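Local coordinates for SIS domain protein (Listeria monocytogenes str. 4b F2365, PDB 3FXA) that probably acts as a sugar-phosphate isomerase, recognising phosphorylated sugars through its SIS domain, at the interface of chains A and B and the interface of chains A and C. Coordinates in Å, arbitrary orientation; residue numbers count along the deposited sequence, not the author numbering. Chains: chain A/B/C, SIS domain protein.

Contacts 1 and 2 lie on the interface of chains A and B, with C-alpha centres about 15 Å apart, and both use helix 157-177 of chain A. Contacts 3 and 4, on the interface of chains A and C, have centres about 6 Å apart and share A:Gly88 and C:Asn68. Contacts 1 and 2 lie 27 to 31 Å from contacts 3 and 4, between C-alpha centres, yet helices 55-69 and 182-188 serve both interfaces. Both interfaces are two-fold symmetric, so each chain can pair in two ways, consistent with the four copies of the deposited assembly; the structure alone does not show the solution state.

Contact 1: the interface of chains A and B. Residues chain A 69-70, 171, 175, 185; chain B 150-152, 155.
A:Ile171 and A:Met175, one turn apart on helix 157-177 with helical backbone torsions, face B:Leu155 and the B:Asp150 to B:Phe152 stretch, all in loop conformation. This helix-to-loop patch of a two-fold interface probably helps hold chains A and B together. The selenomethionine A:Met175 and B:Leu155 bring the larger buried surfaces, 67 and 51 Å², and their side chains run antiparallel, with the selenium of A:Met175 3.5 Å from CD1 of B:Leu155. The two leucine methyls then diverge. CD1 of B:Leu155 also meets the CG2 branch of A:Ile171 at 3.9 Å, the side chains nearly perpendicular. CD2 of B:Leu155 turns instead to CB of A:Cys69, 3.7 Å away, and to the ring of A:Phe185, where CE2 is its neighbour at 4.0 Å. B:Leu155 thus packs among residues of helix 157-177, the end of helix 55-69 and helix 182-188. A:Met175 reaches the other part of the loop because its chain, nearly straight at chi2 (169°), bends at chi3 (68°) and swings the terminal methyl towards B:Phe152. Within chain B, the backbone N of B:Leu155 donates to OD2 of B:Asp150 at 2.9 Å, approaching from above the carboxylate plane; CB of the same aspartate packs on the selenium. The methyl CE of A:Met175 ends 3.4 Å from CD2 of B:Phe152, off one face of the ring and just beyond its CD2-CE2 rim.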
loop_
_atom_site.group_PDB
_atom_site.type_symbol
_atom_site.label_atom_id
_atom_site.label_comp_id
_atom_site.label_asym_id
_atom_site.label_seq_id
_atom_site.Cartn_x
_atom_site.Cartn_y
_atom_site.Cartn_z
ATOM N N CYS A 69 -13.410 0.614 -10.260
ATOM C CA CYS A 69 -13.634 1.233 -11.551
ATOM C C CYS A 69 -15.062 1.101 -12.086
ATOM O O CYS A 69 -15.506 1.981 -12.822
ATOM C CB CYS A 69 -12.651 0.693 -12.590
ATOM S SG CYS A 69 -10.981 1.180 -12.338
ATOM N N ILE A 70 -15.760 0.017 -11.693
ATOM C CA ILE A 70 -17.133 -0.231 -12.124
ATOM C C ILE A 70 -18.161 0.034 -11.010
ATOM O O ILE A 70 -19.250 -0.557 -10.982
ATOM C CB ILE A 70 -17.324 -1.623 -12.753
ATOM C CG1 ILE A 70 -17.146 -2.764 -11.757
ATOM C CG2 ILE A 70 -16.388 -1.775 -13.939
ATOM C CD1 ILE A 70 -18.054 -3.982 -12.082
ATOM N N ILE A 171 -15.923 -8.887 -13.947
ATOM C CA ILE A 171 -16.061 -7.438 -13.931
ATOM C C ILE A 171 -16.634 -6.840 -15.211
ATOM O O ILE A 171 -17.544 -6.005 -15.163
ATOM C CB ILE A 171 -14.713 -6.797 -13.469
ATOM C CG1 ILE A 171 -14.517 -7.096 -11.984
ATOM C CG2 ILE A 171 -14.666 -5.314 -13.741
ATOM C CD1 ILE A 171 -13.129 -6.782 -11.491
HETATM N N MSE A 175 -20.474 -4.879 -15.982
HETATM C CA MSE A 175 -20.746 -3.573 -16.616
HETATM C C MSE A 175 -22.049 -3.628 -17.413
HETATM O O MSE A 175 -22.895 -2.735 -17.318
HETATM C CB MSE A 175 -19.588 -3.145 -17.497
HETATM C CG MSE A 175 -18.323 -2.832 -16.704
HETATM SE SE MSE A 175 -16.740 -2.601 -17.814
HETATM C CE MSE A 175 -17.205 -0.976 -18.700
ATOM N N PHE A 185 -18.463 6.219 -15.169
ATOM C CA PHE A 185 -17.012 6.087 -15.412
ATOM C C PHE A 185 -16.310 7.449 -15.358
ATOM O O PHE A 185 -15.279 7.591 -14.693
ATOM C CB PHE A 185 -16.740 5.433 -16.775
ATOM C CG PHE A 185 -15.300 5.050 -17.000
ATOM C CD1 PHE A 185 -14.385 5.965 -17.539
ATOM C CD2 PHE A 185 -14.864 3.755 -16.717
ATOM C CE1 PHE A 185 -13.042 5.594 -17.747
ATOM C CE2 PHE A 185 -13.545 3.378 -16.944
ATOM C CZ PHE A 185 -12.633 4.305 -17.451
ATOM N N ASP B 150 -13.827 -4.781 -22.462
ATOM C CA ASP B 150 -14.930 -4.021 -21.829
ATOM C C ASP B 150 -15.777 -3.226 -22.873
ATOM O O ASP B 150 -15.208 -2.755 -23.866
ATOM C CB ASP B 150 -14.403 -3.129 -20.709
ATOM C CG ASP B 150 -13.697 -1.903 -21.213
ATOM O OD1 ASP B 150 -14.378 -0.871 -21.415
ATOM O OD2 ASP B 150 -12.453 -1.928 -21.350
ATOM N N PRO B 151 -17.125 -3.092 -22.675
ATOM C CA PRO B 151 -17.999 -2.379 -23.648
ATOM C C PRO B 151 -17.625 -0.932 -24.023
ATOM O O PRO B 151 -18.074 -0.464 -25.078
ATOM C CB PRO B 151 -19.371 -2.396 -22.961
ATOM C CG PRO B 151 -19.358 -3.597 -22.161
ATOM C CD PRO B 151 -17.949 -3.725 -21.625
ATOM N N PHE B 152 -16.850 -0.240 -23.176
ATOM C CA PHE B 152 -16.414 1.136 -23.461
ATOM C C PHE B 152 -15.007 1.211 -24.052
ATOM O O PHE B 152 -14.634 2.241 -24.604
ATOM C CB PHE B 152 -16.476 2.000 -22.199
ATOM C CG PHE B 152 -17.815 1.997 -21.538
ATOM C CD1 PHE B 152 -18.964 2.056 -22.306
ATOM C CD2 PHE B 152 -17.930 1.983 -20.161
ATOM C CE1 PHE B 152 -20.204 2.060 -21.719
ATOM C CE2 PHE B 152 -19.174 1.993 -19.565
ATOM C CZ PHE B 152 -20.308 2.034 -20.352
ATOM N N LEU B 155 -11.549 0.194 -19.606
ATOM C CA LEU B 155 -10.958 -0.502 -18.421
ATOM C C LEU B 155 -9.485 -0.930 -18.546
ATOM O O LEU B 155 -8.814 -1.118 -17.519
ATOM C CB LEU B 155 -11.786 -1.727 -17.962
ATOM C CG LEU B 155 -13.072 -1.552 -17.142
ATOM C CD1 LEU B 155 -13.470 -2.914 -16.523
ATOM C CD2 LEU B 155 -12.926 -0.513 -16.051
#

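Contact 2: the interface of chains A and B. Residues chain A 34-35, 38, 173; chain B 4, 7-8, 11.
B:Ile7 is the apolar centre of this helix-to-helix patch, which probably helps hold the two-fold pair of chains A and B together; it reaches from helix 4-23 towards two helices of chain A. CG2 of B:Ile7 sits 3.9 Å from SG of A:Cys173 on helix 157-177, and at the same time 3.9 Å from CG2 of A:Val35 on helix 31-43. A:Val38, one turn further along that helix, adds its own CG2 at 4.1 Å from CG2 of B:Ile7, the side chains heading opposite ways. With CG1 of B:Ile7 opposite the carbonyl carbon (chi1 -70°), the two branches separate: CG2 lies among A:Val35, A:Val38 and A:Cys173, while CD1 of B:Ile7 runs out to CG1 of A:Val35 at 3.9 Å. A:Val35 therefore receives both arms, one on each methyl, and hides 61 Å² of its surface. Further out, A:Leu34 offers CB to CD1 of B:Ile11, 4.1 Å away, and its CD1 methyl to CD2 of B:Leu8, the leucines set crosswise. At the polar rim, B:Lys4 contributes its aliphatic stem, CG lying 3.9 Å from CG2 of A:Val35. The extended lysine chain leads the amine away: NZ of B:Lys4 ends 6.3 Å from CG2 of A:Val35.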
loop_
_atom_site.group_PDB
_atom_site.type_symbol
_atom_site.label_atom_id
_atom_site.label_comp_id
_atom_site.label_asym_id
_atom_site.label_seq_id
_atom_site.Cartn_x
_atom_site.Cartn_y
_atom_site.Cartn_z
ATOM N N LEU A 34 -19.187 -18.880 -11.484
ATOM C CA LEU A 34 -19.077 -17.664 -12.308
ATOM C C LEU A 34 -20.367 -16.838 -12.267
ATOM O O LEU A 34 -20.361 -15.618 -12.000
ATOM C CB LEU A 34 -18.717 -18.043 -13.758
ATOM C CG LEU A 34 -17.292 -18.581 -13.958
ATOM C CD1 LEU A 34 -17.117 -19.394 -15.252
ATOM C CD2 LEU A 34 -16.267 -17.439 -13.944
ATOM N N VAL A 35 -21.488 -17.512 -12.482
ATOM C CA VAL A 35 -22.790 -16.843 -12.483
ATOM C C VAL A 35 -23.172 -16.327 -11.089
ATOM O O VAL A 35 -23.576 -15.157 -10.949
ATOM C CB VAL A 35 -23.881 -17.762 -13.063
ATOM C CG1 VAL A 35 -25.269 -17.134 -12.857
ATOM C CG2 VAL A 35 -23.562 -18.035 -14.558
ATOM N N VAL A 38 -21.155 -13.213 -10.222
ATOM C CA VAL A 38 -21.695 -12.025 -10.892
ATOM C C VAL A 38 -22.966 -11.511 -10.201
ATOM O O VAL A 38 -23.095 -10.318 -9.969
ATOM C CB VAL A 38 -22.005 -12.285 -12.389
ATOM C CG1 VAL A 38 -22.738 -11.095 -13.028
ATOM C CG2 VAL A 38 -20.691 -12.671 -13.137
ATOM N N CYS A 173 -18.400 -8.496 -17.387
ATOM C CA CYS A 173 -19.788 -8.984 -17.387
ATOM C C CYS A 173 -20.696 -8.099 -16.527
ATOM O O CYS A 173 -21.807 -7.744 -16.971
ATOM C CB CYS A 173 -19.886 -10.433 -16.969
ATOM S SG CYS A 173 -21.524 -11.053 -17.270
ATOM N N LYS B 4 -28.150 -17.037 -17.450
ATOM C CA LYS B 4 -26.931 -17.863 -17.312
ATOM C C LYS B 4 -26.077 -17.909 -18.581
ATOM O O LYS B 4 -24.884 -17.619 -18.523
ATOM C CB LYS B 4 -27.310 -19.286 -16.876
ATOM C CG LYS B 4 -26.145 -20.218 -16.512
ATOM C CD LYS B 4 -26.654 -21.596 -16.103
ATOM C CE LYS B 4 -25.518 -22.500 -15.627
ATOM N NZ LYS B 4 -26.016 -23.843 -15.193
ATOM N N ILE B 7 -24.458 -14.483 -19.514
ATOM C CA ILE B 7 -23.310 -14.241 -18.604
ATOM C C ILE B 7 -22.064 -15.003 -19.060
ATOM O O ILE B 7 -21.007 -14.405 -19.219
ATOM C CB ILE B 7 -23.692 -14.616 -17.136
ATOM C CG1 ILE B 7 -24.701 -13.604 -16.603
ATOM C CG2 ILE B 7 -22.484 -14.651 -16.225
ATOM C CD1 ILE B 7 -25.337 -14.019 -15.260
ATOM N N LEU B 8 -22.211 -16.306 -19.287
ATOM C CA LEU B 8 -21.095 -17.194 -19.693
ATOM C C LEU B 8 -20.514 -16.820 -21.066
ATOM O O LEU B 8 -19.290 -16.786 -21.213
ATOM C CB LEU B 8 -21.537 -18.661 -19.686
ATOM C CG LEU B 8 -21.923 -19.240 -18.318
ATOM C CD1 LEU B 8 -22.536 -20.680 -18.469
ATOM C CD2 LEU B 8 -20.753 -19.231 -17.338
ATOM N N ILE B 11 -18.486 -13.713 -20.636
ATOM C CA ILE B 11 -17.256 -14.193 -19.963
ATOM C C ILE B 11 -16.303 -14.882 -20.933
ATOM O O ILE B 11 -15.103 -14.580 -20.946
ATOM C CB ILE B 11 -17.624 -15.111 -18.778
ATOM C CG1 ILE B 11 -18.101 -14.208 -17.623
ATOM C CG2 ILE B 11 -16.436 -15.969 -18.337
ATOM C CD1 ILE B 11 -18.712 -14.922 -16.390
#

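Contact 3: the interface of chains A and C. Residues chain A 47, 85-86, 88-89; chain C 68, 73-74.
A:Val89 and C:Asn68 form the tightly packed part, their side chains running parallel, with 30 and 41 Å² of surface buried respectively. CB of A:Val89 stands 3.8 Å from CG of C:Asn68, and CG2 of A:Val89 continues over to the backbone O of C:Ala74 at 3.5 Å. The amide is held by hydrogen bonds within its own chain. ND2 of C:Asn68 donates to O of C:Ala74 at 2.9 Å with the acceptor close to the amide plane, while OD1 of C:Asn68 accepts from N of C:Ala74, also at 2.9 Å, the donor standing above the carbonyl plane by 41°. This paired grip fixes the rotation of the amide and presents a set surface to the valine. OD1 is near N of A:Val89 too, but the N-H points elsewhere, so the approach is packing and not a hydrogen bond. The remainder is looser. A:Thr86 meets CB of C:Asn68 through its backbone CA, at 3.9 Å, and A:Lys47, with little surface buried, passes athwart C:Pro73, NZ of A:Lys47 4.0 Å from CB of C:Pro73. NZ of A:Lys47 bonds O of A:Val89 at 2.7 Å nearly along the C=O axis. The patch probably helps hold the two-fold pair of chains A and C together. In the fold, the short 3-10 helix 87-89, following helix 79-86, rests against the junction where chain C passes from helix 55-69 into strand 74-76.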
loop_
_atom_site.group_PDB
_atom_site.type_symbol
_atom_site.label_atom_id
_atom_site.label_comp_id
_atom_site.label_asym_id
_atom_site.label_seq_id
_atom_site.Cartn_x
_atom_site.Cartn_y
_atom_site.Cartn_z
ATOM N N LYS A 47 -19.395 -3.699 0.537
ATOM C CA LYS A 47 -18.177 -3.617 -0.269
ATOM C C LYS A 47 -17.523 -4.966 -0.382
ATOM O O LYS A 47 -17.860 -5.894 0.336
ATOM C CB LYS A 47 -17.208 -2.601 0.344
ATOM C CG LYS A 47 -16.713 -2.966 1.733
ATOM C CD LYS A 47 -15.945 -1.830 2.341
ATOM C CE LYS A 47 -15.562 -2.145 3.759
ATOM N NZ LYS A 47 -16.724 -2.426 4.663
ATOM N N GLY A 85 -6.213 -5.724 13.858
ATOM C CA GLY A 85 -7.255 -4.701 13.871
ATOM C C GLY A 85 -7.980 -4.349 12.589
ATOM O O GLY A 85 -9.118 -3.886 12.656
ATOM N N THR A 86 -7.349 -4.560 11.425
ATOM C CA THR A 86 -7.959 -4.141 10.162
ATOM C C THR A 86 -9.107 -5.047 9.727
ATOM O O THR A 86 -9.865 -4.659 8.840
ATOM C CB THR A 86 -6.942 -3.789 9.061
ATOM O OG1 THR A 86 -6.253 -4.955 8.590
ATOM C CG2 THR A 86 -5.945 -2.744 9.588
ATOM N N GLY A 88 -11.672 -5.209 11.252
ATOM C CA GLY A 88 -12.805 -4.293 11.460
ATOM C C GLY A 88 -13.368 -3.628 10.195
ATOM O O GLY A 88 -14.489 -3.134 10.216
ATOM N N VAL A 89 -12.612 -3.617 9.093
ATOM C CA VAL A 89 -13.100 -3.103 7.796
ATOM C C VAL A 89 -14.225 -4.001 7.204
ATOM O O VAL A 89 -15.039 -3.514 6.419
ATOM C CB VAL A 89 -11.937 -2.935 6.746
ATOM C CG1 VAL A 89 -11.553 -4.281 6.133
ATOM C CG2 VAL A 89 -12.311 -1.971 5.617
ATOM N N ASN C 68 -10.563 1.264 11.933
ATOM C CA ASN C 68 -10.902 -0.162 11.784
ATOM C C ASN C 68 -10.827 -0.893 13.123
ATOM O O ASN C 68 -11.721 -1.661 13.418
ATOM C CB ASN C 68 -10.037 -0.859 10.717
ATOM C CG ASN C 68 -10.485 -0.538 9.295
ATOM O OD1 ASN C 68 -11.675 -0.614 8.988
ATOM N ND2 ASN C 68 -9.549 -0.158 8.435
ATOM N N PRO C 73 -15.438 0.943 9.905
ATOM C CA PRO C 73 -14.767 0.582 8.633
ATOM C C PRO C 73 -14.139 1.766 7.932
ATOM O O PRO C 73 -14.793 2.808 7.783
ATOM C CB PRO C 73 -15.899 0.002 7.773
ATOM C CG PRO C 73 -16.919 -0.410 8.730
ATOM C CD PRO C 73 -16.828 0.455 9.918
ATOM N N ALA C 74 -12.886 1.622 7.532
ATOM C CA ALA C 74 -12.151 2.688 6.919
ATOM C C ALA C 74 -11.187 2.173 5.878
ATOM O O ALA C 74 -10.675 1.061 5.998
ATOM C CB ALA C 74 -11.398 3.541 7.984
#

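Contact 4: the interface of chains A and C. Residues chain A 87-88, 91, 118; chain C 68, 71, 187-188.
C:Glu71 directs its carboxylate at A:Lys118 and A:Gln91, and the two partners meet it differently. The lysine comes from the opposite direction: NZ of A:Lys118 forms a salt bridge with OE2 of C:Glu71 at 2.8 Å on the syn lone pair, with a weaker link to OE1. The chain of A:Lys118 bends at chi4 (-73°), which turns NZ from the line of the methylenes towards the acid. A:Gln91 crosses C:Glu71 obliquely, amide and carboxylate planes 69° apart, yet the bond from NE2 of A:Gln91 to OE1 of C:Glu71 is 2.9 Å long and almost straight (176° at H). OE1 is met on the syn side, somewhat out of the carboxylate plane. NE2 of A:Gln91 also donates to O of A:Gly88 at 2.8 Å, so a backbone carbonyl helps orient the amide that donates to the carboxylate. Beside this polar cluster, C:Ile188 leans on the 3-10 helix 87-89. CG2 of C:Ile188 is 3.6 Å from CE of A:Lys118, while its CD1 lies 3.7 Å from CA of A:Gly88. CB of A:Leu87 packs against CB of C:Ile188 at 3.8 Å. The charged and amide bonds probably fix the register of chains A and C, and the isoleucine packs beside them; together they probably help hold these chains in the assembly.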
loop_
_atom_site.group_PDB
_atom_site.type_symbol
_atom_site.label_atom_id
_atom_site.label_comp_id
_atom_site.label_asym_id
_atom_site.label_seq_id
_atom_site.Cartn_x
_atom_site.Cartn_y
_atom_site.Cartn_z
ATOM N N LEU A 87 -9.273 -6.217 10.378
ATOM C CA LEU A 87 -10.487 -7.048 10.154
ATOM C C LEU A 87 -11.782 -6.288 10.484
ATOM O O LEU A 87 -12.868 -6.684 10.052
ATOM C CB LEU A 87 -10.443 -8.380 10.911
ATOM C CG LEU A 87 -9.780 -9.552 10.227
ATOM C CD1 LEU A 87 -9.572 -10.658 11.203
ATOM C CD2 LEU A 87 -10.622 -10.022 9.017
ATOM N N GLY A 88 -11.672 -5.209 11.252
ATOM C CA GLY A 88 -12.805 -4.293 11.460
ATOM C C GLY A 88 -13.368 -3.628 10.195
ATOM O O GLY A 88 -14.489 -3.134 10.216
ATOM N N GLN A 91 -17.571 -6.073 7.141
ATOM C CA GLN A 91 -18.912 -5.978 7.754
ATOM C C GLN A 91 -19.865 -7.054 7.196
ATOM O O GLN A 91 -19.564 -7.737 6.205
ATOM C CB GLN A 91 -19.446 -4.541 7.613
ATOM C CG GLN A 91 -18.580 -3.509 8.302
ATOM C CD GLN A 91 -18.487 -3.749 9.803
ATOM O OE1 GLN A 91 -19.491 -4.043 10.456
ATOM N NE2 GLN A 91 -17.289 -3.609 10.366
ATOM N N LYS A 118 -18.902 -12.337 11.705
ATOM C CA LYS A 118 -19.486 -11.130 11.125
ATOM C C LYS A 118 -20.646 -11.424 10.177
ATOM O O LYS A 118 -21.474 -10.548 9.970
ATOM C CB LYS A 118 -18.405 -10.288 10.428
ATOM C CG LYS A 118 -17.446 -9.666 11.422
ATOM C CD LYS A 118 -16.157 -9.140 10.835
ATOM C CE LYS A 118 -15.474 -8.099 11.727
ATOM N NZ LYS A 118 -16.166 -6.759 11.735
ATOM N N ASN C 68 -10.563 1.264 11.933
ATOM C CA ASN C 68 -10.902 -0.162 11.784
ATOM C C ASN C 68 -10.827 -0.893 13.123
ATOM O O ASN C 68 -11.721 -1.661 13.418
ATOM C CB ASN C 68 -10.037 -0.859 10.717
ATOM C CG ASN C 68 -10.485 -0.538 9.295
ATOM O OD1 ASN C 68 -11.675 -0.614 8.988
ATOM N ND2 ASN C 68 -9.549 -0.158 8.435
ATOM N N GLU C 71 -14.091 -0.812 15.064
ATOM C CA GLU C 71 -15.301 -1.143 14.298
ATOM C C GLU C 71 -15.926 0.039 13.531
ATOM O O GLU C 71 -17.134 0.154 13.429
ATOM C CB GLU C 71 -16.294 -1.986 15.151
ATOM C CG GLU C 71 -15.885 -3.454 15.338
ATOM C CD GLU C 71 -15.984 -4.311 14.046
ATOM O OE1 GLU C 71 -16.853 -4.022 13.194
ATOM O OE2 GLU C 71 -15.245 -5.313 13.940
ATOM N N VAL C 187 -12.368 -10.252 18.330
ATOM C CA VAL C 187 -12.744 -10.762 16.984
ATOM C C VAL C 187 -11.795 -10.273 15.885
ATOM O O VAL C 187 -11.353 -11.071 15.039
ATOM C CB VAL C 187 -14.176 -10.351 16.595
ATOM C CG1 VAL C 187 -14.507 -10.805 15.179
ATOM C CG2 VAL C 187 -15.202 -10.951 17.560
ATOM N N ILE C 188 -11.524 -8.967 15.897
ATOM C CA ILE C 188 -10.664 -8.320 14.886
ATOM C C ILE C 188 -9.178 -8.214 15.257
ATOM O O ILE C 188 -8.410 -7.755 14.430
ATOM C CB ILE C 188 -11.258 -6.985 14.392
ATOM C CG1 ILE C 188 -11.267 -5.905 15.481
ATOM C CG2 ILE C 188 -12.676 -7.205 13.839
ATOM C CD1 ILE C 188 -11.758 -4.572 14.989
#